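Local coordinates for Methylcobalamin\: coenzyme M methyltransferase (Methanosarcina mazei, PDB 4AY7), which catalyses, with zinc as cofactor, the transfer of a methyl group from a methylated corrinoid to coenzyme M in methanogenesis, at residues Phe13-Lys16 with Thr17-Leu20; Leu19-Leu23 with Lys24-Val28; Lys277-Glu280 with Val281-Thr284; Glu309-Glu312 with Ala313-Gly317. All coordinates share one frame; numbering follows the deposited sequence.

Overall arrangement
All four contacts are local and sit at helix ends, so none closes a long loop and none nests in or crosses another. Contact 1 starts helix 15-24 and contact 2 ends it. They share Leu19 and Leu20, and Phe13 packs on Pro27 and Val28, where the chain after the helix runs back toward its start. The helix lies against strands 206-210, 242-246 and 320-323 of the TIM barrel. Much later in the chain, contact 3 ends helix 275-282 and contact 4 ends helix 303-315. These two touch where Lys279 packs on the backbone of Gly316 and Gly317. Contacts 2 and 3 do not touch; their nearest atoms are about 7 Å apart.

Contact 1: Phe13-Lys16 with Thr17-Leu20; sequences FTLK and TRLL
Thr14 and Thr17 form a capping box at the N terminus of helix 15-24. Thr14 is the N-cap residue. Its OG1 accepts from Thr17 N at 3.1 Å in a nearly straight bond (N-H...O 170°). In return, Thr17 OG1 accepts from Thr14 N at 2.9 Å. Both hydroxyls sit between their own backbone N and carbonyl carbon (chi1 66° for Thr14, 61° for Thr17), and this turns each toward the other's amide. Regular helix bonding starts with Arg18 N to Thr14 O at 2.9 Å. Leu19 N and Leu20 N then bond to Leu15 O and Lys16 O.

Phe13, just before the cap, folds back over this turn. The edge of its ring meets the Thr17 hydroxyl, with CD1 3.6 Å from OG1. The Arg18 chain bends at chi3. One face of its guanidinium is covered by Phe13 CB, 3.8 Å from NH2, while Leu15 CD2 lies at its edge in plane, 3.8 Å from NH1. Arg18 NE makes a salt bridge to Asp29. Lys16 and Leu20 run side by side, and Lys16 NZ bonds to Pro146 O.

The box gives an acceptor to two amides at the start of the helix. Hydroxyl oxygens placed there would also be favoured by the partial positive charge of the helix N terminus.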
ATOM      1  N   PHE A  13      -6.367  24.111  -4.843  1.00 35.23           N
ATOM      2  CA  PHE A  13      -5.989  22.723  -4.962  1.00 31.31           C
ATOM      3  C   PHE A  13      -7.251  21.922  -5.174  1.00 30.36           C
ATOM      4  O   PHE A  13      -8.324  22.310  -4.733  1.00 29.05           O
ATOM      5  CB  PHE A  13      -5.302  22.218  -3.709  1.00 32.30           C
ATOM      6  CG  PHE A  13      -3.915  22.751  -3.517  1.00 33.68           C
ATOM      7  CD1 PHE A  13      -2.821  22.125  -4.128  1.00 33.75           C
ATOM      8  CD2 PHE A  13      -3.688  23.859  -2.722  1.00 35.18           C
ATOM      9  CE1 PHE A  13      -1.531  22.589  -3.921  1.00 34.31           C
ATOM     10  CE2 PHE A  13      -2.407  24.352  -2.541  1.00 35.56           C
ATOM     11  CZ  PHE A  13      -1.327  23.731  -3.145  1.00 34.89           C
ATOM     12  N   THR A  14      -7.093  20.797  -5.878  1.00 27.80           N
ATOM     13  CA  THR A  14      -8.072  19.715  -5.985  1.00 26.66           C
ATOM     14  C   THR A  14      -7.574  18.618  -5.077  1.00 25.20           C
ATOM     15  O   THR A  14      -6.438  18.655  -4.601  1.00 23.44           O
ATOM     16  CB  THR A  14      -8.234  19.200  -7.417  1.00 26.20           C
ATOM     17  OG1 THR A  14      -7.028  18.563  -7.873  1.00 25.71           O
ATOM     18  CG2 THR A  14      -8.628  20.309  -8.330  1.00 26.99           C
ATOM     19  N   LEU A  15      -8.431  17.638  -4.813  1.00 24.27           N
ATOM     20  CA  LEU A  15      -7.994  16.554  -3.961  1.00 22.86           C
ATOM     21  C   LEU A  15      -6.767  15.890  -4.576  1.00 22.54           C
ATOM     22  O   LEU A  15      -5.896  15.437  -3.818  1.00 21.30           O
ATOM     23  CB  LEU A  15      -9.072  15.490  -3.757  1.00 22.60           C
ATOM     24  CG  LEU A  15     -10.383  15.869  -3.063  1.00 22.83           C
ATOM     25  CD1 LEU A  15     -11.250  14.594  -3.000  1.00 22.47           C
ATOM     26  CD2 LEU A  15     -10.205  16.634  -1.737  1.00 23.27           C
ATOM     27  N   LYS A  16      -6.730  15.811  -5.902  1.00 22.83           N
ATOM     28  CA  LYS A  16      -5.641  15.179  -6.596  1.00 23.51           C
ATOM     29  C   LYS A  16      -4.356  16.002  -6.490  1.00 22.99           C
ATOM     30  O   LYS A  16      -3.314  15.469  -6.115  1.00 21.73           O
ATOM     31  CB  LYS A  16      -5.964  14.856  -8.094  1.00 25.95           C
ATOM     32  CG  LYS A  16      -4.744  14.423  -8.935  1.00 27.50           C
ATOM     33  CD  LYS A  16      -5.074  13.830 -10.283  1.00 29.90           C
ATOM     34  CE  LYS A  16      -5.364  14.773 -11.437  1.00 32.89           C
ATOM     35  NZ  LYS A  16      -5.937  13.938 -12.619  1.00 39.09           N
ATOM     36  N   THR A  17      -4.448  17.290  -6.816  1.00 23.39           N
ATOM     37  CA  THR A  17      -3.252  18.186  -6.815  1.00 23.60           C
ATOM     38  C   THR A  17      -2.679  18.340  -5.412  1.00 22.20           C
ATOM     39  O   THR A  17      -1.453  18.393  -5.252  1.00 21.86           O
ATOM     40  CB  THR A  17      -3.428  19.552  -7.473  1.00 24.09           C
ATOM     41  OG1 THR A  17      -4.423  20.263  -6.798  1.00 26.87           O
ATOM     42  CG2 THR A  17      -3.708  19.544  -8.992  1.00 25.73           C
ATOM     43  N   ARG A  18      -3.543  18.365  -4.406  1.00 21.79           N
ATOM     44  CA  ARG A  18      -3.087  18.475  -3.011  1.00 21.47           C
ATOM     45  C   ARG A  18      -2.337  17.219  -2.626  1.00 20.01           C
ATOM     46  O   ARG A  18      -1.313  17.297  -1.926  1.00 18.48           O
ATOM     47  CB  ARG A  18      -4.242  18.690  -2.058  1.00 22.51           C
ATOM     48  CG  ARG A  18      -3.850  18.863  -0.612  1.00 23.39           C
ATOM     49  CD  ARG A  18      -5.031  19.057   0.299  1.00 23.90           C
ATOM     50  NE  ARG A  18      -5.763  20.308   0.006  1.00 24.50           N
ATOM     51  CZ  ARG A  18      -7.007  20.393  -0.469  1.00 24.71           C
ATOM     52  NH1 ARG A  18      -7.711  19.330  -0.749  1.00 25.83           N
ATOM     53  NH2 ARG A  18      -7.558  21.578  -0.669  1.00 26.50           N
ATOM     54  N   LEU A  19      -2.901  16.037  -2.971  1.00 19.71           N
ATOM     55  CA  LEU A  19      -2.229  14.786  -2.563  1.00 19.23           C
ATOM     56  C   LEU A  19      -0.828  14.704  -3.137  1.00 19.22           C
ATOM     57  O   LEU A  19       0.125  14.340  -2.455  1.00 19.01           O
ATOM     58  CB  LEU A  19      -3.045  13.496  -2.867  1.00 18.70           C
ATOM     59  CG  LEU A  19      -2.418  12.161  -2.411  1.00 18.07           C
ATOM     60  CD1 LEU A  19      -2.097  12.187  -0.908  1.00 17.91           C
ATOM     61  CD2 LEU A  19      -3.292  10.949  -2.830  1.00 17.89           C
ATOM     62  N   LEU A  20      -0.717  14.963  -4.420  1.00 20.25           N
ATOM     63  CA  LEU A  20       0.543  14.878  -5.122  1.00 21.11           C
ATOM     64  C   LEU A  20       1.550  15.934  -4.575  1.00 20.87           C
ATOM     65  O   LEU A  20       2.725  15.658  -4.306  1.00 20.64           O
ATOM     66  CB  LEU A  20       0.265  15.063  -6.643  1.00 22.73           C
ATOM     67  CG  LEU A  20      -0.440  13.893  -7.323  1.00 22.83           C
ATOM     68  CD1 LEU A  20      -0.717  14.304  -8.754  1.00 23.72           C
ATOM     69  CD2 LEU A  20       0.346  12.600  -7.293  1.00 23.05           C
TER

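Contact 2: Leu19-Leu23 with Lys24-Val28; sequences LLAAL and KGEPV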
ATOM      1  N   LEU A  19      -2.901  16.037  -2.971  1.00 19.71           N
ATOM      2  CA  LEU A  19      -2.229  14.786  -2.563  1.00 19.23           C
ATOM      3  C   LEU A  19      -0.828  14.704  -3.137  1.00 19.22           C
ATOM      4  O   LEU A  19       0.125  14.340  -2.455  1.00 19.01           O
ATOM      5  CB  LEU A  19      -3.045  13.496  -2.867  1.00 18.70           C
ATOM      6  CG  LEU A  19      -2.418  12.161  -2.411  1.00 18.07           C
ATOM      7  CD1 LEU A  19      -2.097  12.187  -0.908  1.00 17.91           C
ATOM      8  CD2 LEU A  19      -3.292  10.949  -2.830  1.00 17.89           C
ATOM      9  N   LEU A  20      -0.717  14.963  -4.420  1.00 20.25           N
ATOM     10  CA  LEU A  20       0.543  14.878  -5.122  1.00 21.11           C
ATOM     11  C   LEU A  20       1.550  15.934  -4.575  1.00 20.87           C
ATOM     12  O   LEU A  20       2.725  15.658  -4.306  1.00 20.64           O
ATOM     13  CB  LEU A  20       0.265  15.063  -6.643  1.00 22.73           C
ATOM     14  CG  LEU A  20      -0.440  13.893  -7.323  1.00 22.83           C
ATOM     15  CD1 LEU A  20      -0.717  14.304  -8.754  1.00 23.72           C
ATOM     16  CD2 LEU A  20       0.346  12.600  -7.293  1.00 23.05           C
ATOM     17  N   ALA A  21       1.069  17.137  -4.379  1.00 21.43           N
ATOM     18  CA  ALA A  21       1.907  18.216  -3.750  1.00 20.97           C
ATOM     19  C   ALA A  21       2.399  17.787  -2.368  1.00 20.35           C
ATOM     20  O   ALA A  21       3.637  17.841  -2.046  1.00 20.64           O
ATOM     21  CB  ALA A  21       1.140  19.535  -3.696  1.00 21.57           C
ATOM     22  N   ALA A  22       1.485  17.279  -1.566  1.00 19.79           N
ATOM     23  CA  ALA A  22       1.867  16.780  -0.234  1.00 19.05           C
ATOM     24  C   ALA A  22       2.936  15.744  -0.191  1.00 18.71           C
ATOM     25  O   ALA A  22       3.848  15.802   0.634  1.00 17.72           O
ATOM     26  CB  ALA A  22       0.633  16.331   0.554  1.00 18.87           C
ATOM     27  N   LEU A  23       2.781  14.725  -1.065  1.00 18.57           N
ATOM     28  CA  LEU A  23       3.713  13.642  -1.142  1.00 18.87           C
ATOM     29  C   LEU A  23       5.053  14.130  -1.667  1.00 19.10           C
ATOM     30  O   LEU A  23       6.095  13.677  -1.218  1.00 19.49           O
ATOM     31  CB  LEU A  23       3.148  12.446  -1.969  1.00 18.40           C
ATOM     32  CG  LEU A  23       1.980  11.691  -1.351  1.00 18.21           C
ATOM     33  CD1 LEU A  23       1.256  10.728  -2.333  1.00 18.04           C
ATOM     34  CD2 LEU A  23       2.508  11.011  -0.050  1.00 18.46           C
ATOM     35  N   LYS A  24       5.046  15.035  -2.614  1.00 20.13           N
ATOM     36  CA  LYS A  24       6.303  15.544  -3.111  1.00 21.40           C
ATOM     37  C   LYS A  24       6.981  16.553  -2.171  1.00 22.27           C
ATOM     38  O   LYS A  24       8.164  16.870  -2.358  1.00 23.59           O
ATOM     39  CB  LYS A  24       6.077  16.194  -4.439  1.00 23.37           C
ATOM     40  CG  LYS A  24       5.726  15.233  -5.552  1.00 25.07           C
ATOM     41  CD  LYS A  24       5.814  16.045  -6.831  1.00 28.53           C
ATOM     42  CE  LYS A  24       5.040  15.436  -7.979  1.00 31.74           C
ATOM     43  NZ  LYS A  24       4.917  16.478  -9.044  1.00 36.30           N
ATOM     44  N   GLY A  25       6.281  17.031  -1.160  1.00 21.84           N
ATOM     45  CA  GLY A  25       6.879  18.034  -0.237  1.00 23.21           C
ATOM     46  C   GLY A  25       6.753  19.452  -0.721  1.00 23.83           C
ATOM     47  O   GLY A  25       7.458  20.360  -0.241  1.00 25.17           O
ATOM     48  N   GLU A  26       5.861  19.680  -1.653  1.00 24.24           N
ATOM     49  CA  GLU A  26       5.542  21.035  -2.079  1.00 26.61           C
ATOM     50  C   GLU A  26       4.539  21.674  -1.150  1.00 26.57           C
ATOM     51  O   GLU A  26       3.788  20.963  -0.430  1.00 24.91           O
ATOM     52  CB  GLU A  26       4.977  20.926  -3.476  1.00 28.18           C
ATOM     53  CG  GLU A  26       5.997  20.384  -4.456  1.00 30.51           C
ATOM     54  CD  GLU A  26       5.384  20.039  -5.778  1.00 33.87           C
ATOM     55  OE1 GLU A  26       4.160  19.859  -5.787  1.00 38.36           O
ATOM     56  OE2 GLU A  26       6.101  19.942  -6.809  1.00 37.06           O
ATOM     57  N   PRO A  27       4.464  23.042  -1.142  1.00 28.61           N
ATOM     58  CA  PRO A  27       3.527  23.613  -0.174  1.00 28.66           C
ATOM     59  C   PRO A  27       2.067  23.277  -0.470  1.00 27.86           C
ATOM     60  O   PRO A  27       1.643  23.187  -1.630  1.00 29.02           O
ATOM     61  CB  PRO A  27       3.756  25.135  -0.262  1.00 30.22           C
ATOM     62  CG  PRO A  27       5.098  25.282  -0.884  1.00 30.94           C
ATOM     63  CD  PRO A  27       5.283  24.087  -1.780  1.00 30.06           C
ATOM     64  N   VAL A  28       1.340  23.043   0.591  1.00 26.08           N
ATOM     65  CA  VAL A  28      -0.090  22.859   0.487  1.00 25.78           C
ATOM     66  C   VAL A  28      -0.864  23.713   1.457  1.00 26.90           C
ATOM     67  O   VAL A  28      -0.311  24.198   2.466  1.00 25.40           O
ATOM     68  CB  VAL A  28      -0.462  21.383   0.746  1.00 24.64           C
ATOM     69  CG1 VAL A  28       0.080  20.503  -0.340  1.00 24.53           C
ATOM     70  CG2 VAL A  28       0.039  20.977   2.122  1.00 24.25           C
TER
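Backbone bonds from Lys24, Gly25 and Glu26 to Leu20, Ala22 and Ala21 end helix 15-24 in a Schellman motif. Lys24 N donates to Leu20 O at 2.9 Å. Glu26 N reaches back to Ala21 O, also at 2.9 Å. Gly25 N to Ala22 O is longer, 3.3 Å, and weak. Gly25 is the C-prime residue, and its positive phi (85°) turns the chain out of the helix.

Apolar contact comes from Val28, where the chain returns along the helix. Its CG1 branch rests 3.7 Å from Ala21 CB and also reaches Ala22. With CG1 anti to the valine carbonyl carbon (chi1 -66°), this branch faces Ala21. On the barrel side of the helix, Leu20 and Leu23 pack on Val206 and Val242.

Two charged residues also touch the helix, Lys24 with its methylenes and Glu26 with a carboxylate oxygen. Lys24 CG lies 3.3 Å from Leu20 O, so the stem of the lysine covers the carbonyl that its own amide binds. Glu26 OE1 comes 3.5 Å from Ala21 CA; its extended chain reaches across the flank of the helix at Ala21.

Leu23 O accepts from Arg287 NE. The four carbonyls from Leu20 to Leu23 therefore all have donors, though the bond to Ala22 O is weak. The charge of Arg287 would suit the partial negative charge expected at this helix end.

Contact 3: Lys277-Glu280 with Val281-Thr284; sequences KGKE and VIGT
Val281 and Ile282 lean back over the carbonyls of Lys277 and Gly278 in the last turn of helix 275-282. This is the helix of the beta-alpha-beta unit formed with strands 265-267 and 287-292 of the TIM barrel. Ile282 brings both of its branches to one oxygen: CG2 is 3.4 Å from Gly278 O, and CG1 is 3.6 Å from Gly278 O. Its CG1 sits between backbone N and carbonyl carbon (chi1 78°), a setting that keeps both branches close to the preceding turn. Val281 meets the turn with CB and CG2, the latter 3.6 Å from Lys277 O. The two residues also pack on Leu255 of helix 252-259.

Lys279 is turned differently. Its first three torsions all bend in the same sense, near -70°, so the chain curls and passes Ile282, with CD 4.5 Å from Ile282 CD1. The ammonium NZ makes a salt bridge to Asp319 OD2. Asp319 binds magnesium in a structure of this protein, and a magnesium ion lies about 4 Å from the Lys279 side chain. The salt bridge therefore lies close to the metal ion.

Backbone bonds run through the same turn: Val281 N to Lys277 O, and Ile282 N to Gly278 O. At Gly283 phi becomes positive (70°), and Gly283 N donates to Lys279 O at 2.9 Å.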
ATOM      1  N   LYS A 277       8.915  12.037  15.602  1.00 24.32           N
ATOM      2  CA  LYS A 277      10.139  11.326  15.687  1.00 26.32           C
ATOM      3  C   LYS A 277      10.482  10.796  14.269  1.00 23.87           C
ATOM      4  O   LYS A 277      11.654  10.930  13.760  1.00 22.73           O
ATOM      5  CB  LYS A 277      10.048  10.205  16.702  1.00 29.12           C
ATOM      6  CG  LYS A 277      11.268   9.312  16.691  1.00 32.75           C
ATOM      7  CD  LYS A 277      11.100   8.075  17.582  1.00 38.74           C
ATOM      8  CE  LYS A 277      12.488   7.696  18.166  1.00 43.48           C
ATOM      9  NZ  LYS A 277      12.680   6.279  18.609  1.00 46.53           N
ATOM     10  N   GLY A 278       9.484  10.206  13.612  1.00 22.69           N
ATOM     11  CA  GLY A 278       9.697   9.741  12.250  1.00 22.53           C
ATOM     12  C   GLY A 278      10.225  10.838  11.323  1.00 23.06           C
ATOM     13  O   GLY A 278      11.137  10.588  10.481  1.00 23.00           O
ATOM     14  N   LYS A 279       9.661  12.050  11.447  1.00 22.46           N
ATOM     15  CA  LYS A 279      10.072  13.191  10.582  1.00 23.14           C
ATOM     16  C   LYS A 279      11.514  13.563  10.855  1.00 23.38           C
ATOM     17  O   LYS A 279      12.240  13.969   9.940  1.00 24.05           O
ATOM     18  CB  LYS A 279       9.119  14.400  10.705  1.00 23.61           C
ATOM     19  CG  LYS A 279       7.723  14.146  10.169  1.00 24.14           C
ATOM     20  CD  LYS A 279       7.646  14.166   8.621  1.00 24.82           C
ATOM     21  CE  LYS A 279       7.752  15.618   8.171  1.00 24.24           C
ATOM     22  NZ  LYS A 279       7.737  15.727   6.714  1.00 25.59           N
ATOM     23  N   GLU A 280      11.952  13.431  12.108  1.00 24.31           N
ATOM     24  CA  GLU A 280      13.337  13.728  12.473  1.00 26.42           C
ATOM     25  C   GLU A 280      14.310  12.768  11.798  1.00 24.42           C
ATOM     26  O   GLU A 280      15.368  13.189  11.321  1.00 23.88           O
ATOM     27  CB  GLU A 280      13.595  13.707  13.987  1.00 30.98           C
ATOM     28  CG  GLU A 280      13.063  14.940  14.772  1.00 38.14           C
ATOM     29  CD  GLU A 280      13.390  14.876  16.293  1.00 45.74           C
ATOM     30  OE1 GLU A 280      14.391  14.165  16.650  1.00 53.21           O
ATOM     31  OE2 GLU A 280      12.663  15.515  17.134  1.00 51.54           O
ATOM     32  N   VAL A 281      13.927  11.483  11.752  1.00 24.47           N
ATOM     33  CA  VAL A 281      14.773  10.443  11.127  1.00 22.86           C
ATOM     34  C   VAL A 281      14.875  10.656   9.619  1.00 21.68           C
ATOM     35  O   VAL A 281      15.971  10.648   9.061  1.00 22.21           O
ATOM     36  CB  VAL A 281      14.285   9.038  11.459  1.00 24.35           C
ATOM     37  CG1 VAL A 281      15.068   7.988  10.654  1.00 24.15           C
ATOM     38  CG2 VAL A 281      14.359   8.762  12.939  1.00 24.57           C
ATOM     39  N   ILE A 282      13.773  10.914   8.962  1.00 20.31           N
ATOM     40  CA  ILE A 282      13.787  10.982   7.541  1.00 20.58           C
ATOM     41  C   ILE A 282      14.159  12.312   6.958  1.00 20.24           C
ATOM     42  O   ILE A 282      14.624  12.345   5.822  1.00 19.97           O
ATOM     43  CB  ILE A 282      12.441  10.434   6.919  1.00 20.63           C
ATOM     44  CG1 ILE A 282      11.313  11.457   7.026  1.00 20.64           C
ATOM     45  CG2 ILE A 282      12.102   9.077   7.545  1.00 21.14           C
ATOM     46  CD1 ILE A 282       9.953  10.966   6.542  1.00 22.25           C
ATOM     47  N   GLY A 283      13.997  13.424   7.707  1.00 20.84           N
ATOM     48  CA  GLY A 283      14.629  14.673   7.322  1.00 20.64           C
ATOM     49  C   GLY A 283      13.942  15.198   6.088  1.00 20.61           C
ATOM     50  O   GLY A 283      12.714  15.324   6.063  1.00 21.23           O
ATOM     51  N   THR A 284      14.701  15.550   5.082  1.00 20.22           N
ATOM     52  CA  THR A 284      14.132  16.127   3.839  1.00 20.34           C
ATOM     53  C   THR A 284      13.959  15.016   2.730  1.00 20.67           C
ATOM     54  O   THR A 284      13.492  15.251   1.640  1.00 21.20           O
ATOM     55  CB  THR A 284      15.114  17.211   3.322  1.00 21.09           C
ATOM     56  OG1 THR A 284      16.306  16.586   2.816  1.00 20.99           O
ATOM     57  CG2 THR A 284      15.538  18.153   4.478  1.00 21.43           C
TER

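Contact 4: Glu309-Glu312 with Ala313-Gly317; sequences EAKE and ALEGG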
ATOM      1  N   GLU A 309      -5.451  11.104  18.439  1.00 24.61           N
ATOM      2  CA  GLU A 309      -4.221  10.557  17.876  1.00 24.26           C
ATOM      3  C   GLU A 309      -3.973  11.135  16.506  1.00 22.87           C
ATOM      4  O   GLU A 309      -2.821  11.328  16.161  1.00 22.57           O
ATOM      5  CB  GLU A 309      -4.257   9.007  17.856  1.00 26.55           C
ATOM      6  CG  GLU A 309      -4.225   8.497  19.309  1.00 29.00           C
ATOM      7  CD  GLU A 309      -4.396   6.969  19.409  1.00 32.13           C
ATOM      8  OE1 GLU A 309      -4.257   6.271  18.356  1.00 31.32           O
ATOM      9  OE2 GLU A 309      -4.694   6.476  20.555  1.00 34.50           O
ATOM     10  N   ALA A 310      -5.037  11.421  15.742  1.00 21.91           N
ATOM     11  CA  ALA A 310      -4.952  12.167  14.474  1.00 21.68           C
ATOM     12  C   ALA A 310      -4.331  13.543  14.665  1.00 22.05           C
ATOM     13  O   ALA A 310      -3.326  13.955  13.995  1.00 21.37           O
ATOM     14  CB  ALA A 310      -6.320  12.314  13.820  1.00 21.45           C
ATOM     15  N   LYS A 311      -4.920  14.275  15.612  1.00 22.96           N
ATOM     16  CA  LYS A 311      -4.435  15.598  15.977  1.00 24.12           C
ATOM     17  C   LYS A 311      -2.948  15.583  16.339  1.00 23.57           C
ATOM     18  O   LYS A 311      -2.185  16.416  15.857  1.00 22.64           O
ATOM     19  CB  LYS A 311      -5.245  16.146  17.169  1.00 25.42           C
ATOM     20  CG  LYS A 311      -4.958  17.585  17.546  1.00 28.52           C
ATOM     21  CD  LYS A 311      -5.814  18.053  18.753  1.00 30.23           C
ATOM     22  CE  LYS A 311      -5.543  19.493  19.191  1.00 33.43           C
ATOM     23  NZ  LYS A 311      -6.609  20.072  20.129  1.00 34.86           N
ATOM     24  N   GLU A 312      -2.553  14.647  17.179  1.00 23.88           N
ATOM     25  CA  GLU A 312      -1.158  14.437  17.471  1.00 25.41           C
ATOM     26  C   GLU A 312      -0.237  14.233  16.214  1.00 23.30           C
ATOM     27  O   GLU A 312       0.820  14.830  16.153  1.00 23.97           O
ATOM     28  CB  GLU A 312      -0.969  13.306  18.468  1.00 28.66           C
ATOM     29  CG  GLU A 312       0.442  13.254  18.963  1.00 33.47           C
ATOM     30  CD  GLU A 312       0.622  12.541  20.293  1.00 42.09           C
ATOM     31  OE1 GLU A 312      -0.387  12.302  21.042  1.00 44.48           O
ATOM     32  OE2 GLU A 312       1.841  12.249  20.588  1.00 51.37           O
ATOM     33  N   ALA A 313      -0.600  13.370  15.266  1.00 20.56           N
ATOM     34  CA  ALA A 313       0.120  13.250  14.026  1.00 19.67           C
ATOM     35  C   ALA A 313       0.191  14.547  13.208  1.00 19.34           C
ATOM     36  O   ALA A 313       1.275  14.941  12.710  1.00 19.24           O
ATOM     37  CB  ALA A 313      -0.458  12.107  13.196  1.00 18.39           C
ATOM     38  N   LEU A 314      -0.922  15.271  13.132  1.00 19.61           N
ATOM     39  CA  LEU A 314      -0.927  16.541  12.450  1.00 20.31           C
ATOM     40  C   LEU A 314       0.030  17.535  13.111  1.00 20.81           C
ATOM     41  O   LEU A 314       0.811  18.181  12.406  1.00 20.75           O
ATOM     42  CB  LEU A 314      -2.343  17.138  12.371  1.00 20.32           C
ATOM     43  CG  LEU A 314      -3.316  16.314  11.510  1.00 20.36           C
ATOM     44  CD1 LEU A 314      -4.776  16.757  11.756  1.00 20.31           C
ATOM     45  CD2 LEU A 314      -2.903  16.568  10.077  1.00 20.04           C
ATOM     46  N   GLU A 315      -0.014  17.622  14.434  1.00 22.43           N
ATOM     47  CA  GLU A 315       0.872  18.542  15.169  1.00 24.08           C
ATOM     48  C   GLU A 315       2.347  18.176  15.013  1.00 22.28           C
ATOM     49  O   GLU A 315       3.238  19.060  14.976  1.00 21.99           O
ATOM     50  CB  GLU A 315       0.469  18.534  16.649  1.00 26.96           C
ATOM     51  CG  GLU A 315      -0.880  19.182  16.818  1.00 30.81           C
ATOM     52  CD  GLU A 315      -1.264  19.256  18.261  1.00 37.28           C
ATOM     53  OE1 GLU A 315      -0.777  18.325  18.989  1.00 42.39           O
ATOM     54  OE2 GLU A 315      -2.051  20.178  18.603  1.00 38.56           O
ATOM     55  N   GLY A 316       2.565  16.883  14.816  1.00 20.54           N
ATOM     56  CA  GLY A 316       3.849  16.249  14.690  1.00 19.82           C
ATOM     57  C   GLY A 316       4.419  16.396  13.316  1.00 19.15           C
ATOM     58  O   GLY A 316       5.576  15.997  13.074  1.00 19.34           O
ATOM     59  N   GLY A 317       3.627  16.909  12.397  1.00 18.85           N
ATOM     60  CA  GLY A 317       4.072  17.173  11.039  1.00 19.05           C
ATOM     61  C   GLY A 317       3.858  16.124   9.952  1.00 19.15           C
ATOM     62  O   GLY A 317       4.514  16.174   8.886  1.00 19.17           O
TER
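Lys311 and Glu315 meet one turn apart near the end of helix 303-315. The lysine touches with its methylene chain: CE is 3.6 Å from Glu315 OE2. The charged ends stay apart, with Lys311 NZ 4.8 Å from Glu315 OE2, so any attraction between them is at a distance. Glu315 CG lies against the backbone, 3.2 Å from Lys311 O. The same oxygen accepts from Glu315 N at 2.9 Å, nearly along the C=O axis. Glu315 CG is anti to its carbonyl carbon (chi1 -69°), and this sends the chain back beside the Lys311 carbonyl.

On the buried side, Ala310 O plays a similar part. It accepts from Leu314 N at 2.9 Å, while Leu314 CG lies 3.4 Å from Ala310 O. Ala313 CB borders this oxygen as well. Ala313 N bonds to Glu309 O.

The next shell is the turn that ends the helix. Gly316 N gives Glu312 O a weak bond, and Gly317 N bonds to Leu314 O at 3.1 Å. Gly317 has positive phi (94°) and belongs to a Schellman motif that leads the chain off toward strand 320-323.

Further out, Glu309 OE1 is hydrogen-bonded to Thr297 OG1, in helix 294-298. Helix 333-346 packs alongside: Ala310 meets Ala342, and Leu314 and Glu315 meet Phe346. Helix 303-315 follows strand 287-292 and helix 294-298 in the chain and precedes strand 320-323. It lies beside helix 333-346, and the turn at Gly316 and Gly317 touches Lys279 of helix 275-282.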